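NADH:ubiquinone oxidoreductase, Na translocating, F subunit (Porphyromonas gingivalis, PDB 2R6H) binds flavin-adenine dinucleotide and belongs to the ferredoxin-reductase-like flavoproteins, which pair an FAD-binding domain with an NAD-binding domain. Local coordinates at residues 54-59 with 128-133; 77-82 with 122-127; 158-163 with 187-192. All coordinates share one frame; numbering follows the deposited sequence. Where two conformers were deposited one is given.

Contact 1: 54-59 with 128-133; sequences IRYADY and SSSYIF. With FAD (flavin-adenine dinucleotide), chain H.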
loop_
_atom_site.group_PDB
_atom_site.type_symbol
_atom_site.label_atom_id
_atom_site.label_comp_id
_atom_site.label_asym_id
_atom_site.label_seq_id
_atom_site.Cartn_x
_atom_site.Cartn_y
_atom_site.Cartn_z
ATOM N N ILE A 54 -23.150 -3.995 -6.415
ATOM C CA ILE A 54 -22.317 -4.343 -7.572
ATOM C C ILE A 54 -21.786 -5.752 -7.793
ATOM O O ILE A 54 -21.257 -6.384 -6.890
ATOM C CB ILE A 54 -21.128 -3.400 -7.780
ATOM C CG1 ILE A 54 -20.859 -3.331 -9.292
ATOM C CG2 ILE A 54 -19.923 -3.878 -6.985
ATOM C CD1 ILE A 54 -19.458 -2.973 -9.678
ATOM N N ARG A 55 -21.903 -6.220 -9.034
ATOM C CA ARG A 55 -21.327 -7.491 -9.458
ATOM C C ARG A 55 -19.845 -7.340 -9.839
ATOM O O ARG A 55 -19.479 -6.442 -10.597
ATOM C CB ARG A 55 -22.109 -8.041 -10.652
ATOM C CG ARG A 55 -23.593 -8.254 -10.395
ATOM C CD ARG A 55 -24.286 -8.912 -11.581
ATOM N NE ARG A 55 -25.123 -7.981 -12.335
ATOM C CZ ARG A 55 -25.593 -8.222 -13.557
ATOM N NH1 ARG A 55 -25.294 -9.358 -14.177
ATOM N NH2 ARG A 55 -26.353 -7.323 -14.167
ATOM N N TYR A 56 -19.001 -8.230 -9.326
ATOM C CA TYR A 56 -17.573 -8.233 -9.645
ATOM C C TYR A 56 -17.298 -8.487 -11.141
ATOM O O TYR A 56 -16.193 -8.256 -11.623
ATOM C CB TYR A 56 -16.847 -9.285 -8.810
ATOM C CG TYR A 56 -16.385 -8.805 -7.454
ATOM C CD1 TYR A 56 -15.212 -9.281 -6.900
ATOM C CD2 TYR A 56 -17.126 -7.878 -6.729
ATOM C CE1 TYR A 56 -14.792 -8.852 -5.654
ATOM C CE2 TYR A 56 -16.712 -7.436 -5.487
ATOM C CZ TYR A 56 -15.547 -7.925 -4.952
ATOM O OH TYR A 56 -15.114 -7.500 -3.720
ATOM N N ALA A 57 -18.293 -8.979 -11.868
ATOM C CA ALA A 57 -18.099 -9.273 -13.277
ATOM C C ALA A 57 -18.022 -7.974 -14.069
ATOM O O ALA A 57 -17.781 -7.981 -15.277
ATOM C CB ALA A 57 -19.219 -10.149 -13.793
ATOM N N ASP A 58 -18.217 -6.862 -13.373
ATOM C CA ASP A 58 -18.258 -5.556 -14.000
ATOM C C ASP A 58 -16.915 -4.867 -13.914
ATOM O O ASP A 58 -16.761 -3.738 -14.368
ATOM C CB ASP A 58 -19.293 -4.682 -13.296
ATOM C CG ASP A 58 -20.726 -5.077 -13.637
ATOM O OD1 ASP A 58 -21.601 -4.998 -12.718
ATOM O OD2 ASP A 58 -20.952 -5.460 -14.821
ATOM N N TYR A 59 -15.944 -5.531 -13.312
ATOM C CA TYR A 59 -14.680 -4.878 -13.007
ATOM C C TYR A 59 -13.764 -4.846 -14.222
ATOM O O TYR A 59 -13.834 -5.717 -15.073
ATOM C CB TYR A 59 -13.989 -5.593 -11.860
ATOM C CG TYR A 59 -14.563 -5.325 -10.491
ATOM C CD1 TYR A 59 -15.280 -4.171 -10.226
ATOM C CD2 TYR A 59 -14.336 -6.215 -9.448
ATOM C CE1 TYR A 59 -15.781 -3.917 -8.951
ATOM C CE2 TYR A 59 -14.829 -5.982 -8.179
ATOM C CZ TYR A 59 -15.553 -4.831 -7.926
ATOM O OH TYR A 59 -16.047 -4.612 -6.650
ATOM N N SER A 128 -16.403 -1.182 1.004
ATOM C CA SER A 128 -15.726 -0.007 0.490
ATOM C C SER A 128 -14.824 -0.337 -0.691
ATOM O O SER A 128 -15.001 0.177 -1.798
ATOM C CB SER A 128 -14.924 0.667 1.592
ATOM O OG SER A 128 -14.092 1.673 1.046
ATOM N N SER A 129 -13.839 -1.187 -0.458
ATOM C CA SER A 129 -12.955 -1.574 -1.539
ATOM C C SER A 129 -13.765 -2.004 -2.777
ATOM O O SER A 129 -13.405 -1.655 -3.899
ATOM C CB SER A 129 -11.995 -2.667 -1.088
ATOM O OG SER A 129 -12.707 -3.853 -0.805
ATOM N N SER A 130 -14.869 -2.724 -2.567
ATOM C CA SER A 130 -15.680 -3.228 -3.675
ATOM C C SER A 130 -16.295 -2.100 -4.482
ATOM O O SER A 130 -16.470 -2.246 -5.686
ATOM C CB SER A 130 -16.785 -4.179 -3.202
ATOM O OG SER A 130 -16.255 -5.329 -2.575
ATOM N N TYR A 131 -16.629 -0.985 -3.834
ATOM C CA TYR A 131 -17.234 0.145 -4.543
ATOM C C TYR A 131 -16.157 0.857 -5.326
ATOM O O TYR A 131 -16.331 1.135 -6.509
ATOM C CB TYR A 131 -17.946 1.126 -3.595
ATOM C CG TYR A 131 -18.464 2.388 -4.274
ATOM C CD1 TYR A 131 -19.573 2.356 -5.118
ATOM C CD2 TYR A 131 -17.851 3.617 -4.064
ATOM C CE1 TYR A 131 -20.052 3.510 -5.734
ATOM C CE2 TYR A 131 -18.320 4.780 -4.679
ATOM C CZ TYR A 131 -19.419 4.722 -5.506
ATOM O OH TYR A 131 -19.867 5.876 -6.111
ATOM N N ILE A 132 -15.037 1.143 -4.672
ATOM C CA ILE A 132 -13.943 1.820 -5.353
ATOM C C ILE A 132 -13.539 1.060 -6.607
ATOM O O ILE A 132 -13.371 1.652 -7.671
ATOM C CB ILE A 132 -12.729 2.005 -4.440
ATOM C CG1 ILE A 132 -13.066 3.028 -3.349
ATOM C CG2 ILE A 132 -11.543 2.464 -5.253
ATOM C CD1 ILE A 132 -12.202 2.935 -2.116
ATOM N N PHE A 133 -13.409 -0.253 -6.489
ATOM C CA PHE A 133 -13.042 -1.064 -7.637
ATOM C C PHE A 133 -14.004 -0.953 -8.809
ATOM O O PHE A 133 -13.654 -1.283 -9.941
ATOM C CB PHE A 133 -12.883 -2.524 -7.241
ATOM C CG PHE A 133 -11.463 -2.929 -7.045
ATOM C CD1 PHE A 133 -10.701 -2.369 -6.033
ATOM C CD2 PHE A 133 -10.881 -3.855 -7.880
ATOM C CE1 PHE A 133 -9.394 -2.727 -5.856
ATOM C CE2 PHE A 133 -9.562 -4.218 -7.705
ATOM C CZ PHE A 133 -8.822 -3.655 -6.692
HETATM P PA FAD H . -15.007 -4.247 4.918
HETATM O O1A FAD H . -14.562 -3.316 6.039
HETATM O O2A FAD H . -16.516 -4.243 4.655
HETATM O O5B FAD H . -14.511 -5.768 5.208
HETATM C C5B FAD H . -13.126 -6.080 5.249
HETATM C C4B FAD H . -12.915 -7.578 5.067
HETATM O O4B FAD H . -13.576 -8.285 6.099
HETATM C C3B FAD H . -13.478 -8.080 3.746
HETATM O O3B FAD H . -12.496 -8.861 3.110
HETATM C C2B FAD H . -14.658 -8.954 4.111
HETATM O O2B FAD H . -14.711 -10.081 3.266
HETATM C C1B FAD H . -14.339 -9.351 5.549
HETATM N N9A FAD H . -15.534 -9.673 6.379
HETATM C C8A FAD H . -16.692 -8.941 6.536
HETATM N N7A FAD H . -17.515 -9.604 7.390
HETATM C C5A FAD H . -16.900 -10.752 7.788
HETATM C C6A FAD H . -17.276 -11.797 8.645
HETATM N N6A FAD H . -18.492 -11.823 9.192
HETATM N N1A FAD H . -16.410 -12.862 8.858
HETATM C C2A FAD H . -15.175 -12.897 8.228
HETATM N N3A FAD H . -14.805 -11.863 7.380
HETATM C C4A FAD H . -15.652 -10.808 7.160
HETATM N N1 FAD H . -6.482 0.120 2.727
HETATM C C2 FAD H . -5.942 0.231 1.472
HETATM O O2 FAD H . -6.226 -0.623 0.644
HETATM N N3 FAD H . -5.097 1.289 1.170
HETATM C C4 FAD H . -4.785 2.256 2.122
HETATM O O4 FAD H . -4.038 3.225 1.905
HETATM C C4X FAD H . -5.341 2.132 3.384
HETATM N N5 FAD H . -5.039 3.084 4.332
HETATM C C5X FAD H . -5.584 2.953 5.595
HETATM C C6 FAD H . -5.264 3.910 6.552
HETATM C C7 FAD H . -5.794 3.826 7.833
HETATM C C7M FAD H . -5.427 4.888 8.836
HETATM C C8 FAD H . -6.647 2.766 8.149
HETATM C C8M FAD H . -7.226 2.647 9.521
HETATM C C9 FAD H . -6.958 1.811 7.188
HETATM C C9A FAD H . -6.433 1.894 5.907
HETATM N N10 FAD H . -6.735 0.942 4.945
HETATM C C10 FAD H . -6.186 1.062 3.688
HETATM C "C1'" FAD H . -7.792 -0.102 5.142
HETATM C "C2'" FAD H . -9.097 0.428 4.572
HETATM O "O2'" FAD H . -9.468 1.582 5.284
HETATM C "C3'" FAD H . -10.229 -0.590 4.662
HETATM O "O3'" FAD H . -10.231 -1.241 5.911
HETATM C "C4'" FAD H . -10.109 -1.585 3.523
HETATM O "O4'" FAD H . -10.396 -0.877 2.347
HETATM C "C5'" FAD H . -11.121 -2.708 3.660
HETATM O "O5'" FAD H . -12.360 -2.143 4.017
HETATM P P FAD H . -13.675 -2.486 3.155
HETATM O O1P FAD H . -14.780 -1.509 3.475
HETATM O O2P FAD H . -13.335 -2.518 1.688
HETATM O O3P FAD H . -14.082 -3.954 3.625
#
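The short helix 127-132 has two jobs here: its first turn grips the diphosphate of FAD, and Ser130, further along, is held by two tyrosines from segment 54-59. Ser128 donates its backbone N-H to FAD O1P, although the place of that oxygen is less certain in the model. Its OG, anti to the backbone N, bonds instead to Tyr89. Ser129 takes the other phosphate oxygen twice. Ser129 N lies 2.6 Å from FAD O2P with an N-H...O angle of 163°, and Ser129 OG, tucked between backbone N and carbonyl carbon, reaches the same O2P at 2.9 Å.

Ser130 serves the tyrosines instead. Ser130 OG, anti to the carbonyl carbon, accepts a hydrogen bond from Tyr56 OH at 2.7 Å and lies in the plane of that ring, at its edge. Ser130 OG is also bonded to Gly126 O, one turn back. The backbone O of Ser130 receives Tyr59 OH at 2.6 Å, in the carbonyl plane and on a lone pair. The two phenols are themselves packed together, with CE2 of Tyr59 over the centre of the Tyr56 ring.

Phe133 finishes the grip. Phe133 CB sits over the face of the Tyr59 ring remote from Tyr56 CA, a CH-pi contact 3.9 Å from the ring centroid. Beyond CB, the Phe133 ring turns its edge to the Tyr59 face in a T-shaped pair, planes at 64°.

Buried polar atoms are thus matched on two sides of one short helix. Phosphate oxygens meet N-H groups at its N-terminal turn, where the helix dipole would probably help to offset their charge, while a carbonyl further along, probably made a better acceptor by the same dipole, accepts a hydrogen bond from the phenol of Tyr59.

Contact 2: 77-82 with 122-127; sequences LTCKNE and GIKPGI. With FAD (flavin-adenine dinucleotide), chain H.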
loop_
_atom_site.group_PDB
_atom_site.type_symbol
_atom_site.label_atom_id
_atom_site.label_comp_id
_atom_site.label_asym_id
_atom_site.label_seq_id
_atom_site.Cartn_x
_atom_site.Cartn_y
_atom_site.Cartn_z
ATOM N N LEU A 77 -18.328 -13.043 -7.329
ATOM C CA LEU A 77 -18.689 -12.253 -6.150
ATOM C C LEU A 77 -19.674 -11.121 -6.477
ATOM O O LEU A 77 -19.694 -10.615 -7.598
ATOM C CB LEU A 77 -17.426 -11.692 -5.502
ATOM C CG LEU A 77 -16.620 -12.779 -4.786
ATOM C CD1 LEU A 77 -15.207 -12.313 -4.500
ATOM C CD2 LEU A 77 -17.317 -13.221 -3.500
ATOM N N THR A 78 -20.517 -10.759 -5.511
ATOM C CA THR A 78 -21.320 -9.529 -5.582
ATOM C C THR A 78 -21.293 -8.841 -4.222
ATOM O O THR A 78 -20.974 -9.476 -3.231
ATOM C CB THR A 78 -22.781 -9.785 -5.990
ATOM O OG1 THR A 78 -23.358 -10.742 -5.106
ATOM C CG2 THR A 78 -22.876 -10.291 -7.404
ATOM N N CYS A 79 -21.607 -7.551 -4.175
ATOM C CA CYS A 79 -21.593 -6.810 -2.909
ATOM C C CYS A 79 -22.683 -5.736 -2.808
ATOM O O CYS A 79 -22.757 -4.837 -3.640
ATOM C CB CYS A 79 -20.215 -6.183 -2.660
ATOM S SG CYS A 79 -20.038 -5.383 -1.036
ATOM N N LYS A 80 -23.511 -5.842 -1.772
ATOM C CA LYS A 80 -24.580 -4.886 -1.505
ATOM C C LYS A 80 -24.267 -4.054 -0.251
ATOM O O LYS A 80 -24.035 -4.595 0.824
ATOM C CB LYS A 80 -25.892 -5.645 -1.310
ATOM C CG LYS A 80 -27.131 -4.784 -1.196
ATOM C CD LYS A 80 -27.995 -4.877 -2.448
ATOM C CE LYS A 80 -29.129 -3.840 -2.455
ATOM N NZ LYS A 80 -30.196 -4.103 -1.426
ATOM N N ASN A 81 -24.247 -2.736 -0.378
ATOM C CA ASN A 81 -24.102 -1.892 0.805
ATOM C C ASN A 81 -25.400 -1.166 1.083
ATOM O O ASN A 81 -25.906 -0.466 0.220
ATOM C CB ASN A 81 -22.975 -0.878 0.615
ATOM C CG ASN A 81 -22.844 0.072 1.788
ATOM O OD1 ASN A 81 -23.044 -0.310 2.941
ATOM N ND2 ASN A 81 -22.508 1.322 1.497
ATOM N N GLU A 82 -25.945 -1.321 2.282
ATOM C CA GLU A 82 -27.257 -0.745 2.556
ATOM C C GLU A 82 -27.223 0.438 3.507
ATOM O O GLU A 82 -28.261 0.872 3.992
ATOM C CB GLU A 82 -28.223 -1.806 3.079
ATOM C CG GLU A 82 -28.402 -2.992 2.136
ATOM C CD GLU A 82 -29.327 -4.066 2.706
ATOM O OE1 GLU A 82 -30.565 -3.851 2.695
ATOM O OE2 GLU A 82 -28.815 -5.126 3.144
ATOM N N GLY A 122 -21.802 -16.991 2.282
ATOM C CA GLY A 122 -22.644 -15.967 2.874
ATOM C C GLY A 122 -21.883 -14.860 3.576
ATOM O O GLY A 122 -22.458 -14.104 4.358
ATOM N N ILE A 123 -20.585 -14.766 3.304
ATOM C CA ILE A 123 -19.765 -13.691 3.846
ATOM C C ILE A 123 -19.532 -12.617 2.792
ATOM O O ILE A 123 -19.064 -12.910 1.685
ATOM C CB ILE A 123 -18.422 -14.208 4.341
ATOM C CG1 ILE A 123 -18.600 -14.908 5.678
ATOM C CG2 ILE A 123 -17.447 -13.068 4.495
ATOM C CD1 ILE A 123 -17.299 -15.310 6.296
ATOM N N LYS A 124 -19.886 -11.380 3.144
ATOM C CA LYS A 124 -19.786 -10.243 2.237
ATOM C C LYS A 124 -18.343 -9.824 2.000
ATOM O O LYS A 124 -17.520 -9.876 2.910
ATOM C CB LYS A 124 -20.551 -9.042 2.791
ATOM C CG LYS A 124 -21.981 -8.880 2.302
ATOM C CD LYS A 124 -22.349 -7.389 2.199
ATOM C CE LYS A 124 -23.600 -7.030 3.018
ATOM N NZ LYS A 124 -24.872 -7.686 2.558
ATOM N N PRO A 125 -18.035 -9.410 0.764
ATOM C CA PRO A 125 -16.756 -8.752 0.480
ATOM C C PRO A 125 -16.760 -7.365 1.101
ATOM O O PRO A 125 -17.779 -6.949 1.662
ATOM C CB PRO A 125 -16.737 -8.648 -1.048
ATOM C CG PRO A 125 -17.742 -9.641 -1.524
ATOM C CD PRO A 125 -18.796 -9.697 -0.461
ATOM N N GLY A 126 -15.636 -6.666 0.995
ATOM C CA GLY A 126 -15.478 -5.347 1.585
ATOM C C GLY A 126 -16.331 -4.284 0.927
ATOM O O GLY A 126 -16.142 -3.989 -0.250
ATOM N N ILE A 127 -17.260 -3.697 1.681
ATOM C CA ILE A 127 -18.232 -2.786 1.085
ATOM C C ILE A 127 -17.569 -1.545 0.498
ATOM O O ILE A 127 -18.103 -0.924 -0.410
ATOM C CB ILE A 127 -19.387 -2.382 2.057
ATOM C CG1 ILE A 127 -18.932 -1.294 3.009
ATOM C CG2 ILE A 127 -19.938 -3.571 2.828
ATOM C CD1 ILE A 127 -19.298 0.070 2.528
HETATM P PA FAD H . -15.007 -4.247 4.918
HETATM O O1A FAD H . -14.562 -3.316 6.039
HETATM O O2A FAD H . -16.516 -4.243 4.655
HETATM O O5B FAD H . -14.511 -5.768 5.208
HETATM C C5B FAD H . -13.126 -6.080 5.249
HETATM C C4B FAD H . -12.915 -7.578 5.067
HETATM O O4B FAD H . -13.576 -8.285 6.099
HETATM C C3B FAD H . -13.478 -8.080 3.746
HETATM O O3B FAD H . -12.496 -8.861 3.110
HETATM C C2B FAD H . -14.658 -8.954 4.111
HETATM O O2B FAD H . -14.711 -10.081 3.266
HETATM C C1B FAD H . -14.339 -9.351 5.549
HETATM N N9A FAD H . -15.534 -9.673 6.379
HETATM C C8A FAD H . -16.692 -8.941 6.536
HETATM N N7A FAD H . -17.515 -9.604 7.390
HETATM C C5A FAD H . -16.900 -10.752 7.788
HETATM C C6A FAD H . -17.276 -11.797 8.645
HETATM N N6A FAD H . -18.492 -11.823 9.192
HETATM N N1A FAD H . -16.410 -12.862 8.858
HETATM C C2A FAD H . -15.175 -12.897 8.228
HETATM N N3A FAD H . -14.805 -11.863 7.380
HETATM C C4A FAD H . -15.652 -10.808 7.160
HETATM N N1 FAD H . -6.482 0.120 2.727
HETATM C C2 FAD H . -5.942 0.231 1.472
HETATM O O2 FAD H . -6.226 -0.623 0.644
HETATM N N3 FAD H . -5.097 1.289 1.170
HETATM C C4 FAD H . -4.785 2.256 2.122
HETATM O O4 FAD H . -4.038 3.225 1.905
HETATM C C4X FAD H . -5.341 2.132 3.384
HETATM N N5 FAD H . -5.039 3.084 4.332
HETATM C C5X FAD H . -5.584 2.953 5.595
HETATM C C6 FAD H . -5.264 3.910 6.552
HETATM C C7 FAD H . -5.794 3.826 7.833
HETATM C C7M FAD H . -5.427 4.888 8.836
HETATM C C8 FAD H . -6.647 2.766 8.149
HETATM C C8M FAD H . -7.226 2.647 9.521
HETATM C C9 FAD H . -6.958 1.811 7.188
HETATM C C9A FAD H . -6.433 1.894 5.907
HETATM N N10 FAD H . -6.735 0.942 4.945
HETATM C C10 FAD H . -6.186 1.062 3.688
HETATM C "C1'" FAD H . -7.792 -0.102 5.142
HETATM C "C2'" FAD H . -9.097 0.428 4.572
HETATM O "O2'" FAD H . -9.468 1.582 5.284
HETATM C "C3'" FAD H . -10.229 -0.590 4.662
HETATM O "O3'" FAD H . -10.231 -1.241 5.911
HETATM C "C4'" FAD H . -10.109 -1.585 3.523
HETATM O "O4'" FAD H . -10.396 -0.877 2.347
HETATM C "C5'" FAD H . -11.121 -2.708 3.660
HETATM O "O5'" FAD H . -12.360 -2.143 4.017
HETATM P P FAD H . -13.675 -2.486 3.155
HETATM O O1P FAD H . -14.780 -1.509 3.475
HETATM O O2P FAD H . -13.335 -2.518 1.688
HETATM O O3P FAD H . -14.082 -3.954 3.625
#
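In the FAD-binding domain, of the ferredoxin-reductase type, the loop that leads into helix 127-132 is wedged between strand 78-81 and the cofactor. Ile127, at the end of this loop, illustrates how one branched side chain serves both neighbours. CB of Ile127 lies 4.1 Å from CB of Asn81. CG2 of Ile127, anti to the carbonyl carbon, comes within 3.9 Å of FAD O2A and 4.3 Å of Cys79 SG. CG1 takes the crowded position between backbone N and carbonyl carbon (chi1 80°), near FAD O2A and O1P, and chi2 of 95° turns CD1 of Ile127 onto the Asn81 amide, as close to CG as to ND2 (3.6 Å). A hydrogen bond from ND2 to Pro50 O fixes that amide, so the methyl rests on a group already held.

Back along the loop, the ring of Pro125 lies against the strand, its CD 3.5 Å from Thr78 O and its CG near CD2 of Leu77. The chain of Lys124, bent at three successive torsions, curls over the strand and places CE 3.3 Å from Lys80 O. No hydrogen bond joins the two segments; they meet by van der Waals contact. Two backbone groups of the loop bind FAD instead. Lys124 O accepts a hydrogen bond from the ribose hydroxyl FAD O2B at 2.8 Å, and Ile127 N donates to the phosphate oxygen FAD O2A at 3.1 Å (N-H...O angle 157°).

Contact 3: 158-163 with 187-192; sequences EMLYIG and KVSYWY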
loop_
_atom_site.group_PDB
_atom_site.type_symbol
_atom_site.label_atom_id
_atom_site.label_comp_id
_atom_site.label_asym_id
_atom_site.label_seq_id
_atom_site.Cartn_x
_atom_site.Cartn_y
_atom_site.Cartn_z
ATOM N N GLU A 158 19.313 6.545 10.683
ATOM C CA GLU A 158 19.072 5.696 9.523
ATOM C C GLU A 158 17.602 5.318 9.474
ATOM O O GLU A 158 16.990 5.083 10.507
ATOM C CB GLU A 158 19.920 4.423 9.568
ATOM C CG GLU A 158 19.685 3.508 8.370
ATOM C CD GLU A 158 20.518 2.227 8.400
ATOM O OE1 GLU A 158 21.462 2.126 9.228
ATOM O OE2 GLU A 158 20.221 1.324 7.575
HETATM N N MSE A 159 17.039 5.262 8.275
HETATM C CA MSE A 159 15.679 4.792 8.118
HETATM C C MSE A 159 15.661 3.454 7.389
HETATM O O MSE A 159 16.396 3.244 6.419
HETATM C CB MSE A 159 14.848 5.804 7.340
HETATM C CG MSE A 159 15.170 7.258 7.646
HETATM SE SE MSE A 159 13.786 8.518 7.024
HETATM C CE MSE A 159 14.947 9.906 6.255
ATOM N N LEU A 160 14.816 2.551 7.874
ATOM C CA LEU A 160 14.543 1.293 7.194
ATOM C C LEU A 160 13.040 1.140 6.999
ATOM O O LEU A 160 12.300 1.001 7.972
ATOM C CB LEU A 160 15.078 0.120 8.007
ATOM C CG LEU A 160 15.358 -1.187 7.261
ATOM C CD1 LEU A 160 16.342 -2.049 8.048
ATOM C CD2 LEU A 160 14.066 -1.940 6.990
ATOM N N TYR A 161 12.594 1.178 5.743
ATOM C CA TYR A 161 11.179 1.026 5.408
ATOM C C TYR A 161 10.834 -0.421 5.092
ATOM O O TYR A 161 11.551 -1.093 4.354
ATOM C CB TYR A 161 10.817 1.915 4.218
ATOM C CG TYR A 161 10.617 3.359 4.590
ATOM C CD1 TYR A 161 11.690 4.234 4.676
ATOM C CD2 TYR A 161 9.348 3.848 4.869
ATOM C CE1 TYR A 161 11.499 5.550 5.029
ATOM C CE2 TYR A 161 9.148 5.164 5.220
ATOM C CZ TYR A 161 10.224 6.012 5.298
ATOM O OH TYR A 161 10.010 7.325 5.649
ATOM N N ILE A 162 9.737 -0.904 5.656
ATOM C CA ILE A 162 9.303 -2.275 5.436
ATOM C C ILE A 162 7.872 -2.256 4.934
ATOM O O ILE A 162 6.954 -2.017 5.710
ATOM C CB ILE A 162 9.284 -3.086 6.752
ATOM C CG1 ILE A 162 10.626 -3.018 7.473
ATOM C CG2 ILE A 162 8.892 -4.526 6.480
ATOM C CD1 ILE A 162 10.657 -3.823 8.740
ATOM N N GLY A 163 7.651 -2.514 3.655
ATOM C CA GLY A 163 6.291 -2.498 3.162
ATOM C C GLY A 163 5.783 -3.851 2.722
ATOM O O GLY A 163 6.571 -4.715 2.338
ATOM N N LYS A 187 20.379 8.184 5.358
ATOM C CA LYS A 187 20.483 6.864 4.757
ATOM C C LYS A 187 19.153 6.125 4.888
ATOM O O LYS A 187 18.578 6.034 5.974
ATOM C CB LYS A 187 21.612 6.070 5.395
ATOM C CG LYS A 187 21.712 4.649 4.889
ATOM C CD LYS A 187 23.171 4.243 4.711
ATOM C CE LYS A 187 23.321 2.734 4.694
ATOM N NZ LYS A 187 22.572 2.125 5.821
ATOM N N VAL A 188 18.660 5.613 3.768
ATOM C CA VAL A 188 17.283 5.143 3.699
ATOM C C VAL A 188 17.174 3.888 2.850
ATOM O O VAL A 188 17.493 3.913 1.667
ATOM C CB VAL A 188 16.344 6.223 3.070
ATOM C CG1 VAL A 188 14.922 5.709 3.013
ATOM C CG2 VAL A 188 16.395 7.534 3.844
ATOM N N SER A 189 16.721 2.792 3.440
ATOM C CA SER A 189 16.417 1.610 2.649
ATOM C C SER A 189 14.918 1.312 2.709
ATOM O O SER A 189 14.259 1.560 3.724
ATOM C CB SER A 189 17.228 0.402 3.130
ATOM O OG SER A 189 16.918 0.053 4.474
ATOM N N TYR A 190 14.380 0.786 1.615
ATOM C CA TYR A 190 12.987 0.353 1.577
ATOM C C TYR A 190 12.942 -1.105 1.155
ATOM O O TYR A 190 13.394 -1.444 0.075
ATOM C CB TYR A 190 12.217 1.210 0.586
ATOM C CG TYR A 190 10.756 0.880 0.459
ATOM C CD1 TYR A 190 10.062 0.303 1.495
ATOM C CD2 TYR A 190 10.060 1.182 -0.699
ATOM C CE1 TYR A 190 8.715 0.014 1.376
ATOM C CE2 TYR A 190 8.715 0.908 -0.820
ATOM C CZ TYR A 190 8.042 0.322 0.215
ATOM O OH TYR A 190 6.694 0.037 0.094
ATOM N N TRP A 191 12.425 -1.967 2.018
ATOM C CA TRP A 191 12.307 -3.388 1.720
ATOM C C TRP A 191 10.844 -3.737 1.542
ATOM O O TRP A 191 10.106 -3.802 2.519
ATOM C CB TRP A 191 12.871 -4.214 2.876
ATOM C CG TRP A 191 14.317 -3.957 3.142
ATOM C CD1 TRP A 191 14.863 -2.835 3.696
ATOM C CD2 TRP A 191 15.408 -4.831 2.863
ATOM N NE1 TRP A 191 16.227 -2.957 3.777
ATOM C CE2 TRP A 191 16.585 -4.176 3.270
ATOM C CE3 TRP A 191 15.505 -6.107 2.317
ATOM C CZ2 TRP A 191 17.837 -4.757 3.145
ATOM C CZ3 TRP A 191 16.744 -6.677 2.194
ATOM C CH2 TRP A 191 17.893 -6.006 2.604
ATOM N N TYR A 192 10.414 -3.967 0.310
ATOM C CA TYR A 192 9.008 -4.289 0.053
ATOM C C TYR A 192 8.813 -5.763 -0.278
ATOM O O TYR A 192 9.488 -6.301 -1.145
ATOM C CB TYR A 192 8.477 -3.436 -1.100
ATOM C CG TYR A 192 7.028 -3.699 -1.458
ATOM C CD1 TYR A 192 5.996 -3.059 -0.778
ATOM C CD2 TYR A 192 6.690 -4.576 -2.481
ATOM C CE1 TYR A 192 4.667 -3.294 -1.105
ATOM C CE2 TYR A 192 5.374 -4.814 -2.814
ATOM C CZ TYR A 192 4.369 -4.171 -2.125
ATOM O OH TYR A 192 3.064 -4.419 -2.457
#
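Tyr161 and Tyr190, paired in register on adjacent parallel strands, form the apolar centre, with CD1 of Tyr190 lying against CB of Tyr161. Tyr190 CG is anti to its backbone N (chi1 -179°), whereas Tyr161 CG lies beside its own, so the two rings swing apart; Tyr161 extends instead toward Val188, its CD1 3.9 Å from CG1. On the same face the other branch of Val188, CG2, meets CE of Met159 (modelled as selenomethionine) at 3.7 Å. Across the sheet, Leu160 obliquely crosses Trp191, with Leu160 CD2 lying 3.5 Å from Trp191 CD1. CG of Leu160 packs against Ser189 OG, itself weakly bonded to Trp191 NE1.

Between these faces runs the parallel ladder. Tyr161 stitches to both sides of its partner, N to Ser189 O and O to Trp191 N, each bond 2.6 Å long and nearly straight. Met159 N to Lys187 O, at 2.9 Å, continues it toward the polar edge, where Glu158 and Lys187 run side by side into a salt bridge, OE2 to NZ 3.0 Å. Tyr246 OH bonds to both charged atoms.

This is the first beta-alpha-beta crossover of a Rossmann-like domain. Helix 168-181, which links the strands, covers the Met159 and Tyr161 face through Leu178; helix 238-247 packs on Ile162 and Trp191 opposite, while strands 256-261 and 216-222 flank the pair.

Overall arrangement
From the N terminus, the chain passes through the first barrel strands, and contact 1 opens at the end of strand 52-55. Contact 2 opens and closes within the loop that contact 1 completes, so the two are nested and do not cross. They touch directly: strands 52-55 and 78-81 pair in a two-stranded sheet, and the loop 122-127 runs straight into helix 127-132. Together they bind this two-stranded sheet to the loop and helix that hold FAD. Contact 3 follows in series, closing a shorter loop than either around helix 168-181 in the NAD-binding domain. Its centre lies about 33 Å from that of contact 1, on the opposite side of the chain's centre.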